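Local coordinates for ABC transporter, substrate-binding protein (Streptococcus pneumoniae, PDB 5G62) that binds short- and long-chain fructooligosaccharides, with a preference for tetrasaccharides and larger, and delivers them to an ABC importer for uptake, at residues I181-I186 with V266-D271; K272-G277 with A370-R375. The protein carries 2 engineered substitutions. All coordinates share one frame; numbering follows the deposited sequence.

Contact 1: I181-I186 with V266-D271; sequences IPFSFI and VYFTWD. With FRU (beta-D-fructofuranose), chain C; FRU (beta-D-fructofuranose), chain B.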
ATOM      1  N   ILE A 181      17.369   6.510 -18.929  1.00 26.42           N
ATOM      2  CA  ILE A 181      17.272   5.294 -18.141  1.00 24.81           C
ATOM      3  C   ILE A 181      16.098   4.498 -18.713  1.00 24.37           C
ATOM      4  O   ILE A 181      14.945   4.794 -18.375  1.00 22.66           O
ATOM      5  CB  ILE A 181      17.083   5.614 -16.642  1.00 26.75           C
ATOM      6  CG1 ILE A 181      18.242   6.477 -16.136  1.00 29.71           C
ATOM      7  CG2 ILE A 181      16.977   4.331 -15.797  1.00 27.30           C
ATOM      8  CD1 ILE A 181      18.051   7.013 -14.730  1.00 30.86           C
ATOM      9  N   PRO A 182      16.340   3.500 -19.577  1.00 22.49           N
ATOM     10  CA  PRO A 182      15.199   2.847 -20.252  1.00 21.28           C
ATOM     11  C   PRO A 182      14.177   2.239 -19.297  1.00 20.56           C
ATOM     12  O   PRO A 182      12.972   2.383 -19.533  1.00 21.99           O
ATOM     13  CB  PRO A 182      15.873   1.789 -21.144  1.00 20.77           C
ATOM     14  CG  PRO A 182      17.311   2.377 -21.406  1.00 22.65           C
ATOM     15  CD  PRO A 182      17.659   3.062 -20.109  1.00 23.18           C
ATOM     16  N   PHE A 183      14.622   1.611 -18.206  1.00 20.61           N
ATOM     17  CA  PHE A 183      13.750   0.814 -17.332  1.00 21.49           C
ATOM     18  C   PHE A 183      14.173   0.989 -15.881  1.00 22.12           C
ATOM     19  O   PHE A 183      15.329   0.735 -15.558  1.00 21.35           O
ATOM     20  CB  PHE A 183      13.841  -0.659 -17.732  1.00 21.48           C
ATOM     21  CG  PHE A 183      12.850  -1.582 -17.066  1.00 21.46           C
ATOM     22  CD1 PHE A 183      11.573  -1.734 -17.570  1.00 21.76           C
ATOM     23  CD2 PHE A 183      13.225  -2.381 -15.988  1.00 21.47           C
ATOM     24  CE1 PHE A 183      10.680  -2.646 -16.988  1.00 22.11           C
ATOM     25  CE2 PHE A 183      12.335  -3.277 -15.420  1.00 21.27           C
ATOM     26  CZ  PHE A 183      11.067  -3.406 -15.925  1.00 21.10           C
ATOM     27  N   SER A 184      13.248   1.371 -15.000  1.00 22.82           N
ATOM     28  CA  SER A 184      13.627   1.613 -13.613  1.00 23.42           C
ATOM     29  C   SER A 184      12.502   1.180 -12.676  1.00 23.85           C
ATOM     30  O   SER A 184      11.360   0.974 -13.093  1.00 22.67           O
ATOM     31  CB  SER A 184      14.020   3.087 -13.384  1.00 23.48           C
ATOM     32  OG  SER A 184      14.689   3.265 -12.163  1.00 25.08           O
ATOM     33  N   PHE A 185      12.864   1.033 -11.402  1.00 22.35           N
ATOM     34  CA  PHE A 185      12.018   0.474 -10.348  1.00 21.95           C
ATOM     35  C   PHE A 185      12.793   0.615  -9.042  1.00 22.19           C
ATOM     36  O   PHE A 185      13.987   0.939  -9.045  1.00 20.93           O
ATOM     37  CB  PHE A 185      11.668  -0.993 -10.615  1.00 21.26           C
ATOM     38  CG  PHE A 185      12.873  -1.859 -10.844  1.00 23.02           C
ATOM     39  CD1 PHE A 185      13.639  -2.305  -9.776  1.00 22.48           C
ATOM     40  CD2 PHE A 185      13.259  -2.217 -12.142  1.00 23.14           C
ATOM     41  CE1 PHE A 185      14.744  -3.070  -9.974  1.00 24.10           C
ATOM     42  CE2 PHE A 185      14.372  -3.009 -12.330  1.00 24.53           C
ATOM     43  CZ  PHE A 185      15.113  -3.437 -11.253  1.00 24.16           C
ATOM     44  N   ILE A 186      12.070   0.448  -7.927  1.00 22.42           N
ATOM     45  CA  ILE A 186      12.641   0.265  -6.592  1.00 23.57           C
ATOM     46  C   ILE A 186      12.241  -1.147  -6.160  1.00 22.87           C
ATOM     47  O   ILE A 186      11.057  -1.452  -6.062  1.00 22.74           O
ATOM     48  CB  ILE A 186      12.156   1.305  -5.560  1.00 24.39           C
ATOM     49  CG1 ILE A 186      12.391   2.740  -6.064  1.00 25.79           C
ATOM     50  CG2 ILE A 186      12.836   1.088  -4.193  1.00 23.65           C
ATOM     51  CD1 ILE A 186      11.782   3.827  -5.135  1.00 26.49           C
ATOM     52  N   VAL A 266      10.500   3.544 -19.012  1.00 22.53           N
ATOM     53  CA  VAL A 266       9.420   2.828 -18.353  1.00 21.28           C
ATOM     54  C   VAL A 266       9.776   2.744 -16.872  1.00 21.93           C
ATOM     55  O   VAL A 266      10.916   2.485 -16.516  1.00 20.67           O
ATOM     56  CB  VAL A 266       9.213   1.416 -18.948  1.00 21.93           C
ATOM     57  CG1 VAL A 266       8.296   0.510 -18.038  1.00 21.40           C
ATOM     58  CG2 VAL A 266       8.750   1.489 -20.385  1.00 22.33           C
ATOM     59  N   TYR A 267       8.808   3.009 -16.007  1.00 22.06           N
ATOM     60  CA  TYR A 267       9.048   2.897 -14.575  1.00 21.41           C
ATOM     61  C   TYR A 267       7.724   2.548 -13.911  1.00 21.07           C
ATOM     62  O   TYR A 267       6.679   2.557 -14.553  1.00 21.48           O
ATOM     63  CB  TYR A 267       9.647   4.195 -13.975  1.00 21.86           C
ATOM     64  CG  TYR A 267       8.662   5.345 -13.831  1.00 21.93           C
ATOM     65  CD1 TYR A 267       8.309   6.144 -14.925  1.00 21.90           C
ATOM     66  CD2 TYR A 267       8.067   5.628 -12.595  1.00 22.54           C
ATOM     67  CE1 TYR A 267       7.380   7.185 -14.813  1.00 22.69           C
ATOM     68  CE2 TYR A 267       7.130   6.672 -12.458  1.00 22.19           C
ATOM     69  CZ  TYR A 267       6.791   7.441 -13.544  1.00 24.50           C
ATOM     70  OH  TYR A 267       5.887   8.461 -13.398  1.00 22.76           O
ATOM     71  N   PHE A 268       7.774   2.290 -12.602  1.00 20.62           N
ATOM     72  CA  PHE A 268       6.600   1.842 -11.844  1.00 20.22           C
ATOM     73  C   PHE A 268       6.300   2.782 -10.672  1.00 19.58           C
ATOM     74  O   PHE A 268       7.206   3.135  -9.924  1.00 20.10           O
ATOM     75  CB  PHE A 268       6.810   0.418 -11.301  1.00 19.67           C
ATOM     76  CG  PHE A 268       7.126  -0.600 -12.356  1.00 19.80           C
ATOM     77  CD1 PHE A 268       8.441  -0.720 -12.877  1.00 20.89           C
ATOM     78  CD2 PHE A 268       6.146  -1.411 -12.868  1.00 19.53           C
ATOM     79  CE1 PHE A 268       8.743  -1.646 -13.864  1.00 20.15           C
ATOM     80  CE2 PHE A 268       6.444  -2.362 -13.871  1.00 20.08           C
ATOM     81  CZ  PHE A 268       7.736  -2.490 -14.354  1.00 19.37           C
ATOM     82  N   THR A 269       5.022   3.094 -10.452  1.00 18.26           N
ATOM     83  CA  THR A 269       4.655   3.847  -9.255  1.00 19.73           C
ATOM     84  C   THR A 269       3.133   3.821  -9.083  1.00 20.46           C
ATOM     85  O   THR A 269       2.391   3.447  -9.990  1.00 21.94           O
ATOM     86  CB  THR A 269       5.192   5.307  -9.277  1.00 21.00           C
ATOM     87  OG1 THR A 269       5.159   5.887  -7.954  1.00 21.74           O
ATOM     88  CG2 THR A 269       4.413   6.170 -10.262  1.00 20.74           C
ATOM     89  N   TRP A 270       2.671   4.261  -7.910  1.00 21.02           N
ATOM     90  CA  TRP A 270       1.213   4.364  -7.722  1.00 22.02           C
ATOM     91  C   TRP A 270       0.580   5.356  -8.695  1.00 21.21           C
ATOM     92  O   TRP A 270      -0.419   5.040  -9.340  1.00 22.16           O
ATOM     93  CB  TRP A 270       0.862   4.800  -6.297  1.00 21.98           C
ATOM     94  CG  TRP A 270      -0.628   4.849  -5.998  1.00 21.74           C
ATOM     95  CD1 TRP A 270      -1.466   5.952  -6.067  1.00 24.25           C
ATOM     96  CD2 TRP A 270      -1.423   3.782  -5.460  1.00 22.91           C
ATOM     97  NE1 TRP A 270      -2.740   5.609  -5.621  1.00 21.98           N
ATOM     98  CE2 TRP A 270      -2.738   4.289  -5.251  1.00 22.72           C
ATOM     99  CE3 TRP A 270      -1.155   2.439  -5.141  1.00 22.87           C
ATOM    100  CZ2 TRP A 270      -3.775   3.485  -4.776  1.00 23.19           C
ATOM    101  CZ3 TRP A 270      -2.189   1.651  -4.643  1.00 23.53           C
ATOM    102  CH2 TRP A 270      -3.473   2.183  -4.445  1.00 23.22           C
ATOM    103  N   ASP A 271       1.118   6.570  -8.750  1.00 21.52           N
ATOM    104  CA  ASP A 271       0.585   7.681  -9.535  1.00 22.87           C
ATOM    105  C   ASP A 271       1.769   8.439 -10.126  1.00 22.70           C
ATOM    106  O   ASP A 271       2.624   8.945  -9.378  1.00 24.41           O
ATOM    107  CB  ASP A 271      -0.279   8.587  -8.636  1.00 24.06           C
ATOM    108  CG  ASP A 271      -0.943   9.772  -9.364  1.00 25.92           C
ATOM    109  OD1 ASP A 271      -0.506  10.214 -10.451  1.00 25.38           O
ATOM    110  OD2 ASP A 271      -1.899  10.308  -8.788  1.00 26.91           O
TER
HETATM  111  C1  FRU C   5      -5.439   4.753  -1.617  1.00 33.95           C
HETATM  112  C2  FRU C   5      -5.190   6.168  -2.046  1.00 38.35           C
HETATM  113  C3  FRU C   5      -6.406   7.138  -1.697  1.00 37.40           C
HETATM  114  C4  FRU C   5      -6.229   8.214  -2.699  1.00 38.48           C
HETATM  115  C5  FRU C   5      -5.985   7.489  -3.815  1.00 33.74           C
HETATM  116  C6  FRU C   5      -5.207   8.236  -4.848  1.00 37.25           C
HETATM  117  O1  FRU C   5      -5.592   4.567  -0.255  1.00 33.61           O
HETATM  118  O3  FRU C   5      -6.397   7.556  -0.377  1.00 66.81           O
HETATM  119  O4  FRU C   5      -7.421   8.922  -2.771  1.00 34.49           O
HETATM  120  O5  FRU C   5      -5.182   6.204  -3.304  1.00 31.91           O
HETATM  121  O6  FRU C   5      -4.957   7.448  -5.964  1.00 35.33           O
HETATM  122  C1  FRU B   4      -2.745   6.118  -1.965  1.00 38.18           C
HETATM  123  C2  FRU B   4      -1.599   7.119  -1.812  1.00 36.64           C
HETATM  124  C3  FRU B   4      -1.800   8.428  -2.710  1.00 35.34           C
HETATM  125  C4  FRU B   4      -0.374   8.831  -3.004  1.00 36.01           C
HETATM  126  C5  FRU B   4       0.156   7.654  -3.261  1.00 40.68           C
HETATM  127  C6  FRU B   4       1.648   7.686  -2.973  1.00 42.03           C
HETATM  128  O1  FRU B   4      -3.962   6.674  -1.413  1.00 32.43           O
HETATM  129  O3  FRU B   4      -2.444   9.398  -2.007  1.00 34.60           O
HETATM  130  O4  FRU B   4      -0.206   9.770  -4.021  1.00 33.22           O
HETATM  131  O5  FRU B   4      -0.561   6.586  -2.294  1.00 36.29           O
HETATM  132  O6  FRU B   4       2.059   6.377  -3.021  1.00 48.15           O
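Phe-183 and Val-266 pair side by side as neighbours in two parallel strands, at one edge of a mixed sheet in this substrate-binding protein. Two backbone bonds hold the register: Val-266 N reaches Pro-182 O at 2.8 Å, and Ser-184 N reaches Val-266 O at 3.0 Å.

Both paired side chains lie on the same face of the sheet. With CG anti to the backbone N (chi1 -171°), the Phe-183 ring passes obliquely across Val-266, its CD1 4.0 Å from Val-266 CG1. The far end of this ring then meets Phe-268, Phe-183 CZ lying 3.6 Å from Phe-268 CE1. CZ comes in near the plane of the Phe-268 ring, and the two planes stand at 84°. Phe-268 takes a different staggered position, CG beside its own backbone N and anti to the carbonyl carbon (chi1 -57°), which turns its ring edge toward the neighbouring strand: Phe-268 CD1 approaches Ser-184 O at 3.4 Å and Phe-185 CB at 4.0 Å. Leu-160 and Leu-164 of helix 157-169 pack against Val-266, and Leu-164 also meets Phe-183, so branched and aromatic residues suit this buried face.

Further along, C1 of FRU (chain B) lies over one face of the Trp-270 indole, toward its rim, while Trp-270 NE1 donates to O6 of FRU (chain C), at the ring edge, at 2.9 Å. Ser-184 O, buried without a hydrogen-bond partner in the model, takes a CA-H...O contact from Tyr-267. The chemistry is thus mainly apolar: two backbone hydrogen bonds pair the strands, and the second runs on to a sugar-binding tryptophan.

Contact 2: K272-G277 with A370-R375; sequences KNNVTG and APAELR. With FRU (beta-D-fructofuranose), chain B; FRU (beta-D-fructofuranose), chain D; FRU (beta-D-fructofuranose), chain C.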
ATOM      1  N   LYS A 272       1.825   8.512 -11.469  1.00 24.17           N
ATOM      2  CA  LYS A 272       2.907   9.238 -12.162  1.00 24.01           C
ATOM      3  C   LYS A 272       3.106  10.676 -11.664  1.00 25.02           C
ATOM      4  O   LYS A 272       4.207  11.228 -11.769  1.00 23.98           O
ATOM      5  CB  LYS A 272       2.636   9.281 -13.674  1.00 25.51           C
ATOM      6  CG  LYS A 272       1.485  10.161 -14.103  1.00 26.05           C
ATOM      7  CD  LYS A 272       1.191  10.145 -15.611  1.00 27.18           C
ATOM      8  CE  LYS A 272       0.285  11.336 -16.000  1.00 28.95           C
ATOM      9  NZ  LYS A 272      -0.095  11.354 -17.425  1.00 32.73           N
ATOM     10  N   ASN A 273       2.045  11.312 -11.149  1.00 25.19           N
ATOM     11  CA  ASN A 273       2.127  12.715 -10.747  1.00 25.89           C
ATOM     12  C   ASN A 273       3.062  12.915  -9.563  1.00 25.01           C
ATOM     13  O   ASN A 273       3.566  14.016  -9.362  1.00 27.14           O
ATOM     14  CB  ASN A 273       0.713  13.251 -10.427  1.00 29.83           C
ATOM     15  CG  ASN A 273      -0.153  13.459 -11.693  1.00 31.68           C
ATOM     16  OD1 ASN A 273      -0.023  14.455 -12.359  1.00 38.51           O
ATOM     17  ND2 ASN A 273      -1.051  12.547 -11.972  1.00 32.13           N
ATOM     18  N   ASN A 274       3.326  11.872  -8.790  1.00 24.01           N
ATOM     19  CA  ASN A 274       4.322  11.935  -7.730  1.00 24.22           C
ATOM     20  C   ASN A 274       5.758  11.788  -8.226  1.00 24.30           C
ATOM     21  O   ASN A 274       6.667  12.085  -7.471  1.00 25.36           O
ATOM     22  CB  ASN A 274       4.037  10.851  -6.678  1.00 24.47           C
ATOM     23  CG  ASN A 274       2.690  11.029  -6.014  1.00 25.20           C
ATOM     24  OD1 ASN A 274       2.299  12.155  -5.716  1.00 24.67           O
ATOM     25  ND2 ASN A 274       1.964   9.934  -5.814  1.00 25.85           N
ATOM     26  N   VAL A 275       5.986  11.331  -9.454  1.00 23.13           N
ATOM     27  CA  VAL A 275       7.333  10.959  -9.889  1.00 23.98           C
ATOM     28  C   VAL A 275       7.761  11.788 -11.098  1.00 24.57           C
ATOM     29  O   VAL A 275       8.742  12.517 -11.019  1.00 25.04           O
ATOM     30  CB  VAL A 275       7.448   9.452 -10.202  1.00 23.49           C
ATOM     31  CG1 VAL A 275       8.891   9.091 -10.700  1.00 24.99           C
ATOM     32  CG2 VAL A 275       7.088   8.596  -8.977  1.00 25.41           C
ATOM     33  N   THR A 276       7.065  11.666 -12.226  1.00 26.51           N
ATOM     34  CA  THR A 276       7.419  12.445 -13.413  1.00 28.11           C
ATOM     35  C   THR A 276       6.597  13.726 -13.583  1.00 29.44           C
ATOM     36  O   THR A 276       6.891  14.503 -14.482  1.00 28.89           O
ATOM     37  CB  THR A 276       7.313  11.583 -14.694  1.00 26.11           C
ATOM     38  OG1 THR A 276       6.055  10.918 -14.756  1.00 24.57           O
ATOM     39  CG2 THR A 276       8.431  10.566 -14.737  1.00 27.05           C
ATOM     40  N   GLY A 277       5.572  13.948 -12.768  1.00 31.33           N
ATOM     41  CA  GLY A 277       4.877  15.230 -12.692  1.00 33.34           C
ATOM     42  C   GLY A 277       3.545  15.220 -13.425  1.00 33.52           C
ATOM     43  O   GLY A 277       3.094  14.193 -13.953  1.00 30.31           O
ATOM     44  N   ALA A 370       2.549  17.619  -6.395  1.00 28.37           N
ATOM     45  CA  ALA A 370       2.435  16.168  -6.272  1.00 27.58           C
ATOM     46  C   ALA A 370       1.379  15.812  -5.215  1.00 27.13           C
ATOM     47  O   ALA A 370       1.466  16.294  -4.082  1.00 27.65           O
ATOM     48  CB  ALA A 370       3.789  15.556  -5.887  1.00 26.42           C
ATOM     49  N   PRO A 371       0.392  14.968  -5.532  1.00 24.84           N
ATOM     50  CA  PRO A 371      -0.645  14.662  -4.523  1.00 24.57           C
ATOM     51  C   PRO A 371      -0.078  14.074  -3.233  1.00 25.58           C
ATOM     52  O   PRO A 371      -0.534  14.444  -2.149  1.00 24.39           O
ATOM     53  CB  PRO A 371      -1.572  13.686  -5.249  1.00 24.56           C
ATOM     54  CG  PRO A 371      -0.772  13.183  -6.465  1.00 23.95           C
ATOM     55  CD  PRO A 371       0.180  14.262  -6.805  1.00 24.98           C
ATOM     56  N   ALA A 372       0.944  13.216  -3.301  1.00 23.54           N
ATOM     57  CA  ALA A 372       1.446  12.626  -2.073  1.00 25.09           C
ATOM     58  C   ALA A 372       2.228  13.631  -1.219  1.00 26.54           C
ATOM     59  O   ALA A 372       2.262  13.490   0.001  1.00 25.40           O
ATOM     60  CB  ALA A 372       2.302  11.392  -2.372  1.00 24.02           C
ATOM     61  N   GLU A 373       2.839  14.646  -1.834  1.00 27.45           N
ATOM     62  CA  GLU A 373       3.645  15.622  -1.105  1.00 29.42           C
ATOM     63  C   GLU A 373       2.777  16.494  -0.191  1.00 29.10           C
ATOM     64  O   GLU A 373       3.007  16.575   1.017  1.00 27.11           O
ATOM     65  CB  GLU A 373       4.408  16.482  -2.107  1.00 32.62           C
ATOM     66  CG  GLU A 373       5.141  17.694  -1.540  1.00 40.56           C
ATOM     67  CD  GLU A 373       5.810  18.516  -2.652  1.00 44.93           C
ATOM     68  OE1 GLU A 373       6.456  17.912  -3.543  1.00 46.30           O
ATOM     69  OE2 GLU A 373       5.640  19.752  -2.664  1.00 45.06           O
ATOM     70  N   LEU A 374       1.768  17.143  -0.759  1.00 27.09           N
ATOM     71  CA  LEU A 374       0.883  17.953   0.079  1.00 28.14           C
ATOM     72  C   LEU A 374       0.099  17.088   1.065  1.00 25.71           C
ATOM     73  O   LEU A 374      -0.088  17.493   2.205  1.00 25.55           O
ATOM     74  CB  LEU A 374      -0.062  18.785  -0.776  1.00 28.55           C
ATOM     75  CG  LEU A 374      -0.989  19.751  -0.015  1.00 29.19           C
ATOM     76  CD1 LEU A 374      -0.227  20.733   0.926  1.00 30.81           C
ATOM     77  CD2 LEU A 374      -1.836  20.506  -1.020  1.00 29.99           C
ATOM     78  N   ARG A 375      -0.346  15.884   0.654  1.00 23.68           N
ATOM     79  CA  ARG A 375      -1.056  14.994   1.589  1.00 24.01           C
ATOM     80  C   ARG A 375      -0.199  14.674   2.818  1.00 24.05           C
ATOM     81  O   ARG A 375      -0.659  14.810   3.959  1.00 23.50           O
ATOM     82  CB  ARG A 375      -1.513  13.702   0.910  1.00 24.13           C
ATOM     83  CG  ARG A 375      -2.255  12.700   1.838  1.00 24.40           C
ATOM     84  CD  ARG A 375      -2.803  11.473   1.101  1.00 23.74           C
ATOM     85  NE  ARG A 375      -3.537  10.592   2.003  1.00 23.29           N
ATOM     86  CZ  ARG A 375      -4.155   9.438   1.689  1.00 24.01           C
ATOM     87  NH1 ARG A 375      -4.177   8.893   0.435  1.00 27.06           N
ATOM     88  NH2 ARG A 375      -4.820   8.820   2.675  1.00 22.03           N
TER
HETATM   89  C1  FRU B   4      -2.745   6.118  -1.965  1.00 38.18           C
HETATM   90  C2  FRU B   4      -1.599   7.119  -1.812  1.00 36.64           C
HETATM   91  C3  FRU B   4      -1.800   8.428  -2.710  1.00 35.34           C
HETATM   92  C4  FRU B   4      -0.374   8.831  -3.004  1.00 36.01           C
HETATM   93  C5  FRU B   4       0.156   7.654  -3.261  1.00 40.68           C
HETATM   94  C6  FRU B   4       1.648   7.686  -2.973  1.00 42.03           C
HETATM   95  O1  FRU B   4      -3.962   6.674  -1.413  1.00 32.43           O
HETATM   96  O3  FRU B   4      -2.444   9.398  -2.007  1.00 34.60           O
HETATM   97  O4  FRU B   4      -0.206   9.770  -4.021  1.00 33.22           O
HETATM   98  O5  FRU B   4      -0.561   6.586  -2.294  1.00 36.29           O
HETATM   99  O6  FRU B   4       2.059   6.377  -3.021  1.00 48.15           O
HETATM  100  C1  FRU D   3      -1.151   6.631   0.612  1.00 37.45           C
HETATM  101  C2  FRU D   3      -0.240   7.167   1.593  1.00 38.50           C
HETATM  102  C3  FRU D   3      -0.588   8.525   2.207  1.00 41.80           C
HETATM  103  C4  FRU D   3       0.520   9.100   2.391  1.00 41.32           C
HETATM  104  C5  FRU D   3       1.282   8.613   1.101  1.00 42.93           C
HETATM  105  C6  FRU D   3       2.746   8.997   1.107  1.00 42.86           C
HETATM  106  O1  FRU D   3      -1.473   7.558  -0.431  1.00 30.73           O
HETATM  107  O3  FRU D   3      -1.332   8.378   3.341  1.00 33.92           O
HETATM  108  O4  FRU D   3       0.426  10.495   2.368  1.00 38.46           O
HETATM  109  O5  FRU D   3       1.072   7.390   0.982  1.00 41.13           O
HETATM  110  O6  FRU D   3       3.393   8.130   1.984  1.00 45.71           O
HETATM  111  C1  FRU C   5      -5.439   4.753  -1.617  1.00 33.95           C
HETATM  112  C2  FRU C   5      -5.190   6.168  -2.046  1.00 38.35           C
HETATM  113  C3  FRU C   5      -6.406   7.138  -1.697  1.00 37.40           C
HETATM  114  C4  FRU C   5      -6.229   8.214  -2.699  1.00 38.48           C
HETATM  115  C5  FRU C   5      -5.985   7.489  -3.815  1.00 33.74           C
HETATM  116  C6  FRU C   5      -5.207   8.236  -4.848  1.00 37.25           C
HETATM  117  O1  FRU C   5      -5.592   4.567  -0.255  1.00 33.61           O
HETATM  118  O3  FRU C   5      -6.397   7.556  -0.377  1.00 66.81           O
HETATM  119  O4  FRU C   5      -7.421   8.922  -2.771  1.00 34.49           O
HETATM  120  O5  FRU C   5      -5.182   6.204  -3.304  1.00 31.91           O
HETATM  121  O6  FRU C   5      -4.957   7.448  -5.964  1.00 35.33           O
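Asn-274 meets the N-terminal end of helix 371-378, its OD1 accepting from Ala-372 N at 3.0 Å in a nearly straight bond (167° at the hydrogen). Ala-370 holds the N-cap position of this helix, and an N-H of the first turn has no carbonyl a turn earlier in the helix to bind, so the asparagine oxygen takes that role. The donor lies 30° out of the amide plane.

Packing is tight around this oxygen. Pro-371, whose missing N-H costs nothing at a helix start, brings CD to 3.2 Å from Asn-274 OD1, and Ala-372 CB, a small methyl, lies 3.4 Å from Asn-274 OD1. CG of Asn-274 sits beside its backbone N (chi1 -61°), aiming the amide at the helix while ND2 donates to O4 of FRU (chain B) at 2.8 Å. One amide therefore joins helix and sugar.

The partly exposed side is looser: Asn-273 CB merely touches Pro-371 CD at 3.8 Å, and its amide turns away to Asp-271 and Ser-278. Ala-370, also partly exposed, offers just a methyl.

One turn on, Arg-375 extends from the helix into the glycan pocket, where its NE forms a salt bridge with Glu-379 OE1. Its NH1 donates to O3 of FRU (chain C) at 2.7 Å and to O3 of FRU (chain B) at 3.0 Å, while O3 of FRU (chain D) lies over one guanidinium face.

Overall arrangement
From the N terminus, the chain reaches strand 181-183, passes through helices 225-239 and 252-260, and returns on strand 264-269, where contact 1 closes a loop of 79 intervening residues. Contact 2 opens directly afterwards, at the turn following that strand, and closes after 92 intervening residues at the start of helix 371-378. The two loops are thus in series, neither enclosing nor crossing the other. Segments 266-271 and 272-277 are continuous, and Tyr-267 OH probably hydrogen-bonds Thr-276 OG1 between them. Contact 1 ties two strands of one sheet; contact 2 joins the turn beyond it to a helix, and both meet the same two fructose units.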